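PDB 4LYP: Exo-beta-1,4-mannosidase from Rhizomucor miehei, which removes terminal, non-reducing beta-D-mannose residues from beta-mannosides as a glycoside hydrolase family 5 beta-mannosidase, and also carries out transglycosylation. Local coordinates for residues L149-Q154 with I235-Q240; G157-Y162 with K203-H208; L96-S101 with A145-G150. All blocks are in the same frame, centred on the assembly; numbering follows the deposited sequence.

Contact 1: L149-Q154 with I235-Q240; sequences LGNFWQ and IANEPQ. With GAI (guanidine), chain C.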
ATOM      1  N   LEU A 149       8.765  -1.723  -1.128  1.00  6.61           N
ATOM      2  CA  LEU A 149       9.947  -2.606  -1.063  1.00  6.63           C
ATOM      3  C   LEU A 149      10.138  -3.295   0.268  1.00  6.81           C
ATOM      4  O   LEU A 149      11.049  -4.155   0.389  1.00  6.97           O
ATOM      5  CB  LEU A 149      11.176  -1.794  -1.441  1.00  7.50           C
ATOM      6  CG  LEU A 149      11.256  -1.394  -2.902  1.00  7.24           C
ATOM      7  CD1 LEU A 149      12.197  -0.192  -3.055  1.00  9.00           C
ATOM      8  CD2 LEU A 149      11.752  -2.587  -3.702  1.00  9.27           C
ATOM      9  N   GLY A 150       9.351  -2.937   1.274  1.00  6.76           N
ATOM     10  CA  GLY A 150       9.479  -3.539   2.607  1.00  6.76           C
ATOM     11  C   GLY A 150       8.303  -3.174   3.434  1.00  5.61           C
ATOM     12  O   GLY A 150       7.359  -2.542   2.914  1.00  6.71           O
ATOM     13  N   ASN A 151       8.364  -3.523   4.705  1.00  7.19           N
ATOM     14  CA  ASN A 151       7.163  -3.378   5.552  1.00  6.54           C
ATOM     15  C   ASN A 151       7.602  -3.273   6.972  1.00  6.03           C
ATOM     16  O   ASN A 151       8.371  -4.136   7.433  1.00  6.76           O
ATOM     17  CB  ASN A 151       6.258  -4.595   5.360  1.00  6.50           C
ATOM     18  CG  ASN A 151       4.875  -4.467   5.964  1.00  6.56           C
ATOM     19  OD1 ASN A 151       4.482  -3.431   6.531  1.00  6.83           O
ATOM     20  ND2 ASN A 151       4.107  -5.516   5.772  1.00  7.62           N
ATOM     21  N   PHE A 152       7.191  -2.265   7.704  1.00  6.45           N
ATOM     22  CA  PHE A 152       7.458  -2.262   9.137  1.00  6.74           C
ATOM     23  C   PHE A 152       6.778  -3.480   9.764  1.00  6.63           C
ATOM     24  O   PHE A 152       7.338  -4.053  10.733  1.00  7.50           O
ATOM     25  CB  PHE A 152       6.986  -0.959   9.761  1.00  7.74           C
ATOM     26  CG  PHE A 152       7.397  -0.874  11.200  1.00  7.12           C
ATOM     27  CD1 PHE A 152       8.683  -0.425  11.531  1.00  7.99           C
ATOM     28  CD2 PHE A 152       6.553  -1.335  12.238  1.00  8.53           C
ATOM     29  CE1 PHE A 152       9.113  -0.402  12.837  1.00  8.66           C
ATOM     30  CE2 PHE A 152       6.997  -1.307  13.576  1.00  9.13           C
ATOM     31  CZ  PHE A 152       8.293  -0.833  13.852  1.00  8.80           C
ATOM     32  N   TRP A 153       5.552  -3.768   9.342  1.00  6.91           N
ATOM     33  CA  TRP A 153       4.705  -4.719  10.020  1.00  7.13           C
ATOM     34  C   TRP A 153       4.980  -6.145   9.618  1.00  7.27           C
ATOM     35  O   TRP A 153       5.751  -6.482   8.686  1.00  7.08           O
ATOM     36  CB  TRP A 153       3.224  -4.336   9.839  1.00  7.98           C
ATOM     37  CG  TRP A 153       2.969  -2.963  10.340  1.00  7.42           C
ATOM     38  CD1 TRP A 153       2.680  -1.853   9.578  1.00  8.25           C
ATOM     39  CD2 TRP A 153       3.032  -2.486  11.697  1.00  7.46           C
ATOM     40  NE1 TRP A 153       2.590  -0.718  10.380  1.00  9.31           N
ATOM     41  CE2 TRP A 153       2.792  -1.094  11.684  1.00  8.09           C
ATOM     42  CE3 TRP A 153       3.311  -3.127  12.941  1.00  8.46           C
ATOM     43  CZ2 TRP A 153       2.815  -0.322  12.843  1.00  9.62           C
ATOM     44  CZ3 TRP A 153       3.364  -2.334  14.079  1.00  9.80           C
ATOM     45  CH2 TRP A 153       3.112  -0.945  14.047  1.00 11.06           C
ATOM     46  N   GLN A 154       4.280  -7.057  10.319  1.00  6.79           N
ATOM     47  CA  GLN A 154       4.642  -8.489  10.319  1.00  7.35           C
ATOM     48  C   GLN A 154       4.008  -9.297   9.231  1.00  6.68           C
ATOM     49  O   GLN A 154       4.365 -10.473   9.041  1.00  7.43           O
ATOM     50  CB  GLN A 154       4.291  -9.105  11.689  1.00  8.38           C
ATOM     51  CG  GLN A 154       2.790  -9.262  12.025  1.00  8.33           C
ATOM     52  CD  GLN A 154       2.120  -8.013  12.604  1.00  7.50           C
ATOM     53  OE1 GLN A 154       2.479  -6.856  12.324  1.00  8.88           O
ATOM     54  NE2 GLN A 154       1.085  -8.258  13.434  1.00  8.91           N
ATOM     55  N   ILE A 235       9.978   3.104  -0.069  1.00  7.23           N
ATOM     56  CA  ILE A 235      10.946   2.506   0.881  1.00  7.39           C
ATOM     57  C   ILE A 235      10.313   1.289   1.596  1.00  6.73           C
ATOM     58  O   ILE A 235      10.842   0.166   1.590  1.00  7.55           O
ATOM     59  CB  ILE A 235      11.418   3.549   1.870  1.00  7.73           C
ATOM     60  CG1 ILE A 235      12.251   4.662   1.213  1.00  8.83           C
ATOM     61  CG2 ILE A 235      12.284   2.840   2.957  1.00  9.78           C
ATOM     62  CD1 ILE A 235      12.560   5.840   2.138  1.00 10.89           C
ATOM     63  N   ALA A 236       9.201   1.552   2.305  1.00  7.14           N
ATOM     64  CA  ALA A 236       8.600   0.498   3.098  1.00  6.46           C
ATOM     65  C   ALA A 236       7.236   0.991   3.507  1.00  6.26           C
ATOM     66  O   ALA A 236       6.950   2.171   3.618  1.00  8.06           O
ATOM     67  CB  ALA A 236       9.410   0.162   4.383  1.00  8.05           C
ATOM     68  N   ASN A 237       6.355   0.027   3.842  1.00  6.47           N
ATOM     69  CA  ASN A 237       5.040   0.352   4.394  1.00  6.61           C
ATOM     70  C   ASN A 237       5.221   0.804   5.875  1.00  6.60           C
ATOM     71  O   ASN A 237       5.633   0.013   6.734  1.00  7.54           O
ATOM     72  CB  ASN A 237       4.159  -0.891   4.335  1.00  6.21           C
ATOM     73  CG  ASN A 237       2.814  -0.626   4.889  1.00  6.78           C
ATOM     74  OD1 ASN A 237       2.146   0.370   4.488  1.00  7.19           O
ATOM     75  ND2 ASN A 237       2.362  -1.452   5.806  1.00  7.91           N
ATOM     76  N   GLU A 238       4.859   2.071   6.137  1.00  6.34           N
ATOM     77  CA  GLU A 238       4.664   2.607   7.507  1.00  6.54           C
ATOM     78  C   GLU A 238       5.897   2.500   8.413  1.00  7.03           C
ATOM     79  O   GLU A 238       5.785   2.003   9.523  1.00  8.02           O
ATOM     80  CB  GLU A 238       3.455   1.988   8.161  1.00  8.17           C
ATOM     81  CG  GLU A 238       2.169   2.166   7.347  1.00  7.95           C
ATOM     82  CD  GLU A 238       0.934   1.816   8.099  1.00  9.77           C
ATOM     83  OE1 GLU A 238       1.016   1.339   9.277  1.00 13.10           O
ATOM     84  OE2 GLU A 238      -0.192   2.080   7.561  1.00  9.70           O
ATOM     85  N   PRO A 239       7.052   3.058   8.032  1.00  7.81           N
ATOM     86  CA  PRO A 239       8.105   3.172   9.049  1.00  8.28           C
ATOM     87  C   PRO A 239       7.591   3.916  10.282  1.00  7.86           C
ATOM     88  O   PRO A 239       6.860   4.880  10.155  1.00  7.93           O
ATOM     89  CB  PRO A 239       9.208   3.968   8.344  1.00 10.32           C
ATOM     90  CG  PRO A 239       8.879   3.948   6.901  1.00 12.04           C
ATOM     91  CD  PRO A 239       7.384   3.769   6.790  1.00  8.57           C
ATOM     92  N   GLN A 240       7.959   3.470  11.493  1.00  8.58           N
ATOM     93  CA  GLN A 240       7.463   4.035  12.743  1.00  8.60           C
ATOM     94  C   GLN A 240       8.507   4.961  13.369  1.00  8.14           C
ATOM     95  O   GLN A 240       9.461   4.524  14.001  1.00  9.46           O
ATOM     96  CB  GLN A 240       7.052   2.924  13.710  1.00  8.81           C
ATOM     97  CG  GLN A 240       5.953   1.990  13.177  1.00  9.14           C
ATOM     98  CD  GLN A 240       4.654   2.735  12.977  1.00  8.50           C
ATOM     99  OE1 GLN A 240       4.039   3.214  13.948  1.00 10.59           O
ATOM    100  NE2 GLN A 240       4.222   2.929  11.731  1.00  9.24           N
TER
HETATM  101  C   GAI C 501      -1.809  -0.284  10.220  1.00 13.03           C
HETATM  102  N1  GAI C 501      -1.945   0.497   9.149  1.00 18.66           N
HETATM  103  N2  GAI C 501      -0.713  -0.045  10.959  1.00 16.47           N
HETATM  104  N3  GAI C 501      -2.608  -1.251  10.500  1.00 16.18           N
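Glu238 OE1 takes two good bonds and a weak third: the indole NE1 of Trp153 donates to it at 2.8 Å, N2 of the bound guanidine does so at the same distance, and guanidine N1 adds the weak one. The indole bond is bent, 142° at the hydrogen, and reaches the oxygen on its anti side, 31° out of the carboxylate plane; ring and carboxylate stand almost perpendicular. Guanidine N1 also bonds to Glu238 OE2, which His291 holds from outside. Glu268 and Glu337 lie close by.

Behind the site the two loops are tied by their backbones. Asn237 N donates to Gly150 O, and Phe152 N donates to Asn237 O in a nearly straight bond of 2.9 Å. The side chains of Asn151 and Asn237 run alongside each other in the same direction, and ND2 of Asn237 meets OD1 of Asn151 at 3.0 Å, lying above that carbonyl's plane. Arg97 takes OD1 of Asn237 and Ser156 takes ND2 of Asn151, which fixes the rotation of both amides.

Next comes an aromatic layer. Phe152 turns its edge, CD2 foremost, down on the face of the Trp153 indole, CD2 3.5 Å above its plane. Gln240 CG sits over the Phe152 ring, 3.5 Å from its centroid, in a CH-pi contact. The bend of Gln240 at chi2, -65°, turns its amide toward the indole's CZ2. There NE2 bonds to Glu238 O at 2.9 Å and, beyond the two loops, to Glu268. The Asn237-Glu238 pair fits the Asn-Glu motif of family 5, in which Glu238 would probably be the acid/base; the site lies at the C-terminal end of the TIM-barrel strands, where family 5 enzymes bind the sugar.

Contact 2: G157-Y162 with K203-H208; sequences GGFGQY and KLFKDH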
ATOM      1  N   GLY A 157       6.459 -10.517   6.854  1.00  7.10           N
ATOM      2  CA  GLY A 157       7.745 -10.714   7.536  1.00  7.81           C
ATOM      3  C   GLY A 157       8.251  -9.344   7.994  1.00  6.35           C
ATOM      4  O   GLY A 157       8.058  -8.973   9.160  1.00  7.68           O
ATOM      5  N   GLY A 158       8.784  -8.566   7.066  1.00  6.46           N
ATOM      6  CA  GLY A 158       8.996  -7.149   7.321  1.00  6.65           C
ATOM      7  C   GLY A 158      10.265  -6.883   8.173  1.00  6.48           C
ATOM      8  O   GLY A 158      11.133  -7.734   8.359  1.00  6.79           O
ATOM      9  N   PHE A 159      10.346  -5.654   8.696  1.00  6.33           N
ATOM     10  CA  PHE A 159      11.554  -5.217   9.412  1.00  6.90           C
ATOM     11  C   PHE A 159      11.808  -6.103  10.614  1.00  7.05           C
ATOM     12  O   PHE A 159      12.974  -6.373  10.939  1.00  7.68           O
ATOM     13  CB  PHE A 159      11.423  -3.783   9.850  1.00  7.90           C
ATOM     14  CG  PHE A 159      11.547  -2.763   8.743  1.00  6.92           C
ATOM     15  CD1 PHE A 159      11.651  -3.104   7.427  1.00  9.05           C
ATOM     16  CD2 PHE A 159      11.488  -1.421   9.050  1.00 10.02           C
ATOM     17  CE1 PHE A 159      11.780  -2.165   6.420  1.00  9.71           C
ATOM     18  CE2 PHE A 159      11.631  -0.448   8.076  1.00  9.83           C
ATOM     19  CZ  PHE A 159      11.746  -0.797   6.741  1.00  9.06           C
ATOM     20  N   GLY A 160      10.774  -6.630  11.299  1.00  7.04           N
ATOM     21  CA  GLY A 160      10.994  -7.538  12.409  1.00  7.92           C
ATOM     22  C   GLY A 160      11.642  -8.823  11.978  1.00  6.76           C
ATOM     23  O   GLY A 160      12.447  -9.383  12.724  1.00  8.11           O
ATOM     24  N   GLN A 161      11.341  -9.298  10.777  1.00  6.83           N
ATOM     25  CA  GLN A 161      12.003 -10.481  10.250  1.00  7.47           C
ATOM     26  C   GLN A 161      13.475 -10.175   9.957  1.00  7.23           C
ATOM     27  O   GLN A 161      14.326 -11.008  10.237  1.00  7.96           O
ATOM     28  CB  GLN A 161      11.267 -11.033   9.028  1.00  7.62           C
ATOM     29  CG  GLN A 161      11.955 -12.261   8.472  1.00  7.48           C
ATOM     30  CD  GLN A 161      12.017 -13.378   9.496  1.00  7.44           C
ATOM     31  OE1 GLN A 161      10.988 -13.787  10.039  1.00  8.38           O
ATOM     32  NE2 GLN A 161      13.220 -13.917   9.784  1.00  8.32           N
ATOM     33  N   TYR A 162      13.767  -9.024   9.344  1.00  7.43           N
ATOM     34  CA  TYR A 162      15.197  -8.692   9.143  1.00  7.96           C
ATOM     35  C   TYR A 162      15.922  -8.667  10.479  1.00  7.36           C
ATOM     36  O   TYR A 162      17.070  -9.165  10.586  1.00  8.93           O
ATOM     37  CB  TYR A 162      15.380  -7.378   8.400  1.00  8.19           C
ATOM     38  CG  TYR A 162      15.110  -7.393   6.925  1.00  7.47           C
ATOM     39  CD1 TYR A 162      13.843  -7.174   6.396  1.00  9.04           C
ATOM     40  CD2 TYR A 162      16.119  -7.654   6.005  1.00  9.63           C
ATOM     41  CE1 TYR A 162      13.603  -7.140   5.047  1.00  9.32           C
ATOM     42  CE2 TYR A 162      15.897  -7.603   4.647  1.00  9.69           C
ATOM     43  CZ  TYR A 162      14.644  -7.312   4.150  1.00  8.60           C
ATOM     44  OH  TYR A 162      14.503  -7.180   2.815  1.00  9.15           O
ATOM     45  N   LYS A 203      21.867  -3.618   5.095  1.00  9.87           N
ATOM     46  CA  LYS A 203      22.620  -4.285   4.041  0.50  9.72           C
ATOM     47  C   LYS A 203      21.730  -5.327   3.325  1.00  8.56           C
ATOM     48  O   LYS A 203      21.638  -5.345   2.096  1.00  9.51           O
ATOM     49  CB  LYS A 203      23.835  -4.982   4.647  0.50 11.36           C
ATOM     50  CG  LYS A 203      24.635  -5.801   3.635  0.50 11.87           C
ATOM     51  CD  LYS A 203      24.335  -7.310   3.547  0.50 18.17           C
ATOM     52  CE  LYS A 203      25.267  -8.048   2.558  0.50 28.54           C
ATOM     53  NZ  LYS A 203      26.599  -7.400   2.544  0.50 28.35           N
ATOM     54  N   LEU A 204      21.056  -6.176   4.126  1.00  8.95           N
ATOM     55  CA  LEU A 204      20.184  -7.192   3.545  1.00  9.24           C
ATOM     56  C   LEU A 204      19.025  -6.555   2.786  1.00  8.11           C
ATOM     57  O   LEU A 204      18.612  -7.036   1.742  1.00  8.93           O
ATOM     58  CB  LEU A 204      19.593  -8.084   4.638  1.00  9.49           C
ATOM     59  CG  LEU A 204      20.631  -8.873   5.475  1.00 10.34           C
ATOM     60  CD1 LEU A 204      19.813  -9.779   6.393  1.00 12.16           C
ATOM     61  CD2 LEU A 204      21.580  -9.672   4.610  1.00 11.54           C
ATOM     62  N   PHE A 205      18.490  -5.444   3.319  1.00  8.74           N
ATOM     63  CA  PHE A 205      17.364  -4.752   2.689  1.00  7.98           C
ATOM     64  C   PHE A 205      17.812  -4.147   1.384  1.00  8.16           C
ATOM     65  O   PHE A 205      17.083  -4.290   0.369  1.00  7.92           O
ATOM     66  CB  PHE A 205      16.888  -3.717   3.689  1.00  8.48           C
ATOM     67  CG  PHE A 205      15.734  -2.816   3.246  1.00  8.12           C
ATOM     68  CD1 PHE A 205      14.604  -3.327   2.583  1.00  9.59           C
ATOM     69  CD2 PHE A 205      15.748  -1.466   3.580  1.00  8.71           C
ATOM     70  CE1 PHE A 205      13.530  -2.529   2.270  1.00  9.21           C
ATOM     71  CE2 PHE A 205      14.692  -0.637   3.260  1.00  9.32           C
ATOM     72  CZ  PHE A 205      13.564  -1.168   2.630  1.00  8.58           C
ATOM     73  N   LYS A 206      18.985  -3.487   1.332  1.00  8.53           N
ATOM     74  CA  LYS A 206      19.529  -2.968   0.084  1.00  8.81           C
ATOM     75  C   LYS A 206      19.736  -4.088  -0.939  1.00  8.84           C
ATOM     76  O   LYS A 206      19.545  -3.833  -2.141  1.00  9.28           O
ATOM     77  CB  LYS A 206      20.811  -2.175   0.359  1.00 10.73           C
ATOM     78  CG  LYS A 206      20.545  -0.837   1.056  1.00 11.04           C
ATOM     79  CD  LYS A 206      21.891  -0.174   1.431  1.00 12.09           C
ATOM     80  CE  LYS A 206      21.681   1.147   2.099  1.00 15.10           C
ATOM     81  NZ  LYS A 206      23.015   1.701   2.471  1.00 17.22           N
ATOM     82  N   ASP A 207      20.183  -5.243  -0.497  1.00  8.94           N
ATOM     83  CA  ASP A 207      20.325  -6.336  -1.417  1.00  9.01           C
ATOM     84  C   ASP A 207      18.990  -6.688  -2.064  1.00  8.50           C
ATOM     85  O   ASP A 207      18.920  -6.989  -3.278  1.00  9.03           O
ATOM     86  CB  ASP A 207      20.871  -7.605  -0.715  1.00  9.79           C
ATOM     87  CG  ASP A 207      22.297  -7.471  -0.251  1.00 11.99           C
ATOM     88  OD1 ASP A 207      23.041  -6.593  -0.726  1.00 13.51           O
ATOM     89  OD2 ASP A 207      22.723  -8.314   0.580  1.00 13.19           O
ATOM     90  N   HIS A 208      17.904  -6.694  -1.278  1.00  8.21           N
ATOM     91  CA  HIS A 208      16.587  -6.935  -1.868  1.00  8.01           C
ATOM     92  C   HIS A 208      16.178  -5.841  -2.836  1.00  7.40           C
ATOM     93  O   HIS A 208      15.657  -6.114  -3.927  1.00  8.22           O
ATOM     94  CB  HIS A 208      15.538  -7.116  -0.756  1.00  8.27           C
ATOM     95  CG  HIS A 208      14.179  -7.299  -1.303  1.00  7.83           C
ATOM     96  ND1 HIS A 208      13.860  -8.397  -2.067  1.00  8.36           N
ATOM     97  CD2 HIS A 208      13.054  -6.444  -1.306  1.00  7.65           C
ATOM     98  CE1 HIS A 208      12.588  -8.251  -2.469  1.00  8.46           C
ATOM     99  NE2 HIS A 208      12.085  -7.072  -2.002  1.00  7.45           N
TER
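Tyr162 reaches across to helix 203-208 and makes the closest approaches of the contact. Its CE2 comes within 3.6 Å of the backbone N of Phe205 and 3.7 Å of Leu204 CB, which sits in the plane of the phenol ring at its edge. The side chains of Tyr162 and Leu204 run antiparallel alongside each other. A chi1 of -75° puts Tyr162 CG beside the backbone N and points the ring at the partner helix, where OH meets His208 CB at 3.7 Å; the tyrosine and histidine side chains cross at about a right angle.

Phe205 meets both rings of the other helix, each in a different way. Its edge is turned toward the face of Tyr162 in an offset edge-to-face pair, centroids 6.0 Å apart, while its own face receives the edge of Phe159. That second pair is T-shaped, with the planes at 71°, and its nearest carbons, Phe159 CE1 and Phe205 CZ, stay 4.3 Å apart. Packing is therefore tight around Tyr162 and looser at Phe159. Leu204 is partly exposed, on the solvent side, and Lys203 beyond it is out in solvent; the rest of the touching side chains are buried.

The helix axes stay 11.2 Å apart at an angle of 122°, so aromatic side chains bridge the gap rather than backbone meeting backbone. His208 is polar at its far end, where Tyr123 holds ND1 and the Ala100 carbonyl holds NE2. Phe191, from helix 181-193, completes the aromatic cluster: it stacks on Phe159 and meets both Tyr162 and Phe205 edge-to-face. Ile250 of helix 244-257 backs Phe205. Helices 158-167 and 197-213 thus join across this cluster, beside the loops that follow strands 144-148 and 230-234.

Contact 3: L96-S101 with A145-G150; sequences LRVMAS and AVMTLG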
ATOM      1  N   LEU A  96      -2.039   0.964  -8.953  1.00  5.82           N
ATOM      2  CA  LEU A  96      -2.094  -0.024  -7.858  1.00  6.27           C
ATOM      3  C   LEU A  96      -0.840   0.130  -6.998  1.00  5.35           C
ATOM      4  O   LEU A  96       0.284   0.165  -7.492  1.00  6.06           O
ATOM      5  CB  LEU A  96      -2.131  -1.473  -8.362  1.00  7.09           C
ATOM      6  CG  LEU A  96      -3.309  -1.773  -9.314  1.00  7.17           C
ATOM      7  CD1 LEU A  96      -3.232  -3.241  -9.712  1.00  7.40           C
ATOM      8  CD2 LEU A  96      -4.681  -1.483  -8.658  1.00  8.49           C
ATOM      9  N   ARG A  97      -1.081   0.234  -5.689  1.00  6.14           N
ATOM     10  CA  ARG A  97       0.000   0.111  -4.688  1.00  5.82           C
ATOM     11  C   ARG A  97       0.135  -1.368  -4.386  1.00  5.95           C
ATOM     12  O   ARG A  97      -0.835  -2.003  -3.968  1.00  5.91           O
ATOM     13  CB  ARG A  97      -0.319   0.979  -3.476  1.00  6.75           C
ATOM     14  CG  ARG A  97       0.751   0.878  -2.409  1.00  6.59           C
ATOM     15  CD  ARG A  97       0.606   2.025  -1.429  1.00  6.99           C
ATOM     16  NE  ARG A  97       1.527   1.883  -0.277  1.00  6.19           N
ATOM     17  CZ  ARG A  97       1.214   1.439   0.932  1.00  5.63           C
ATOM     18  NH1 ARG A  97       0.031   0.890   1.175  1.00  6.53           N
ATOM     19  NH2 ARG A  97       2.145   1.467   1.885  1.00  7.01           N
ATOM     20  N   VAL A  98       1.311  -1.912  -4.646  1.00  5.84           N
ATOM     21  CA  VAL A  98       1.546  -3.336  -4.613  1.00  6.56           C
ATOM     22  C   VAL A  98       2.735  -3.619  -3.676  1.00  6.25           C
ATOM     23  O   VAL A  98       3.532  -2.756  -3.393  1.00  7.11           O
ATOM     24  CB  VAL A  98       1.736  -3.947  -6.018  1.00  6.91           C
ATOM     25  CG1 VAL A  98       0.527  -3.611  -6.877  1.00  8.68           C
ATOM     26  CG2 VAL A  98       3.028  -3.505  -6.638  1.00  8.21           C
ATOM     27  N   MET A  99       2.818  -4.864  -3.273  1.00  6.17           N
ATOM     28  CA  MET A  99       3.914  -5.277  -2.406  0.50  6.86           C
ATOM     29  C   MET A  99       4.954  -6.057  -3.218  1.00  6.61           C
ATOM     30  O   MET A  99       4.700  -7.043  -3.796  1.00  9.77           O
ATOM     31  CB  MET A  99       3.353  -6.106  -1.244  0.50  7.81           C
ATOM     32  CG  MET A  99       4.372  -6.495  -0.163  0.50  5.60           C
ATOM     33  SD  MET A  99       5.441  -5.163   0.541  0.50  8.56           S
ATOM     34  CE  MET A  99       5.022  -5.743   2.151  0.50 15.69           C
ATOM     35  N   ALA A 100       6.167  -5.520  -3.218  1.00  6.46           N
ATOM     36  CA  ALA A 100       7.302  -6.053  -3.959  1.00  6.80           C
ATOM     37  C   ALA A 100       8.356  -6.608  -2.977  1.00  6.03           C
ATOM     38  O   ALA A 100       9.580  -6.473  -3.205  1.00  7.45           O
ATOM     39  CB  ALA A 100       7.891  -5.044  -4.876  1.00  8.00           C
ATOM     40  N   SER A 101       7.871  -7.216  -1.898  1.00  6.66           N
ATOM     41  CA  SER A 101       8.727  -7.864  -0.922  1.00  7.19           C
ATOM     42  C   SER A 101       7.830  -8.832  -0.147  1.00  7.30           C
ATOM     43  O   SER A 101       6.625  -8.616  -0.046  1.00  8.25           O
ATOM     44  CB  SER A 101       9.350  -6.850   0.043  1.00  7.51           C
ATOM     45  OG  SER A 101       8.401  -6.312   0.949  1.00  9.39           O
ATOM     46  N   ALA A 145       2.286   1.334 -11.070  1.00  6.54           N
ATOM     47  CA  ALA A 145       2.502   0.641  -9.822  1.00  6.61           C
ATOM     48  C   ALA A 145       3.322   1.499  -8.853  1.00  6.28           C
ATOM     49  O   ALA A 145       4.365   2.061  -9.205  1.00  7.53           O
ATOM     50  CB  ALA A 145       3.258  -0.655 -10.045  1.00  7.94           C
ATOM     51  N   VAL A 146       2.895   1.495  -7.602  1.00  6.13           N
ATOM     52  CA  VAL A 146       3.731   1.947  -6.480  1.00  6.88           C
ATOM     53  C   VAL A 146       4.312   0.665  -5.858  1.00  6.55           C
ATOM     54  O   VAL A 146       3.535  -0.201  -5.392  1.00  6.83           O
ATOM     55  CB  VAL A 146       2.931   2.771  -5.436  1.00  6.54           C
ATOM     56  CG1 VAL A 146       3.760   3.059  -4.225  1.00  8.07           C
ATOM     57  CG2 VAL A 146       2.414   4.050  -6.101  1.00  8.64           C
ATOM     58  N   MET A 147       5.637   0.521  -5.946  1.00  6.38           N
ATOM     59  CA  MET A 147       6.310  -0.749  -5.596  1.00  6.34           C
ATOM     60  C   MET A 147       6.836  -0.664  -4.155  1.00  6.19           C
ATOM     61  O   MET A 147       7.894  -0.077  -3.929  1.00  7.25           O
ATOM     62  CB  MET A 147       7.452  -0.986  -6.524  1.00  7.84           C
ATOM     63  CG  MET A 147       7.041  -1.241  -8.001  1.00  7.63           C
ATOM     64  SD  MET A 147       6.355  -2.875  -8.256  1.00  8.02           S
ATOM     65  CE  MET A 147       7.899  -3.789  -8.406  1.00  8.20           C
ATOM     66  N   THR A 148       6.089  -1.199  -3.209  1.00  6.34           N
ATOM     67  CA  THR A 148       6.474  -1.144  -1.782  1.00  7.07           C
ATOM     68  C   THR A 148       7.575  -2.183  -1.541  1.00  6.86           C
ATOM     69  O   THR A 148       7.369  -3.382  -1.782  1.00  7.78           O
ATOM     70  CB  THR A 148       5.294  -1.352  -0.882  1.00  6.85           C
ATOM     71  OG1 THR A 148       4.244  -0.412  -1.266  1.00  6.89           O
ATOM     72  CG2 THR A 148       5.622  -1.139   0.575  1.00  8.03           C
ATOM     73  N   LEU A 149       8.765  -1.723  -1.128  1.00  6.61           N
ATOM     74  CA  LEU A 149       9.947  -2.606  -1.063  1.00  6.63           C
ATOM     75  C   LEU A 149      10.138  -3.295   0.268  1.00  6.81           C
ATOM     76  O   LEU A 149      11.049  -4.155   0.389  1.00  6.97           O
ATOM     77  CB  LEU A 149      11.176  -1.794  -1.441  1.00  7.50           C
ATOM     78  CG  LEU A 149      11.256  -1.394  -2.902  1.00  7.24           C
ATOM     79  CD1 LEU A 149      12.197  -0.192  -3.055  1.00  9.00           C
ATOM     80  CD2 LEU A 149      11.752  -2.587  -3.702  1.00  9.27           C
ATOM     81  N   GLY A 150       9.351  -2.937   1.274  1.00  6.76           N
ATOM     82  CA  GLY A 150       9.479  -3.539   2.607  1.00  6.76           C
ATOM     83  C   GLY A 150       8.303  -3.174   3.434  1.00  5.61           C
ATOM     84  O   GLY A 150       7.359  -2.542   2.914  1.00  6.71           O
TER
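Val98 N donates to Val146 O at 2.9 Å, a nearly linear bond in a parallel pair that alternates regularly from strand 96-99 to strand 145-148. Val146 N goes to Leu96 O, Thr148 N to Val98 O at 3.0 Å, and Ala100 N closes the series on Thr148 O at 2.8 Å. The Leu96 carbonyl also draws a CA-H contact from Ala145 CA, at 3.3 Å, while Arg97 turns its own backbone bonds to Ala60 and Tyr62 of the neighbouring strand and the loop after it.

On the face with Arg97, Val146, Met99 and Thr148, the polar ends look elsewhere. Arg97 runs extended from CG to NE, passing Val146 CG1 and Thr148 OG1. Its NE and the Thr148 hydroxyl both bond to Gln234, which joins them where they do not bond directly. Arg97 NH1 forms a salt bridge with Glu337 and a bond to Asn61, and NH2 is engaged by the loop 235-240.

The other face is apolar. Val98 CG2 touches Met147 SD at 3.8 Å, and Met147, bent at chi2 and chi3, brings CE to 3.7 Å from Ala100 CB. Helix 125-140 covers this side through Leu134 on Val98. Past the strand ends, Ser101 CB packs on Leu149 O at 3.2 Å.

One face is apolar, toward the helices, and the other polar, toward the barrel interior. Buried Arg97, surrounded by acceptors, probably stays positive and helps hold Glu337, Asn61 and Gln234 in place.

Overall arrangement
Along the chain contact 3 comes first, and its second strand runs directly into the loop of contact 1; the two share Leu149 and Gly150. Contact 2 is nested within the loop that contact 1 closes. The centre of contact 1 lies about 10 Å from those of contacts 2 and 3, which are about 15 Å apart. Strands 95-99, 144-148 and 230-234 are neighbours in the parallel barrel sheet: contact 3 pairs the first two, and contact 1 joins the loops after the last two. Contact 1, at the guanidine-binding pocket, thus rests on the barrel pairing of contact 3 and is flanked by the helices of contact 2.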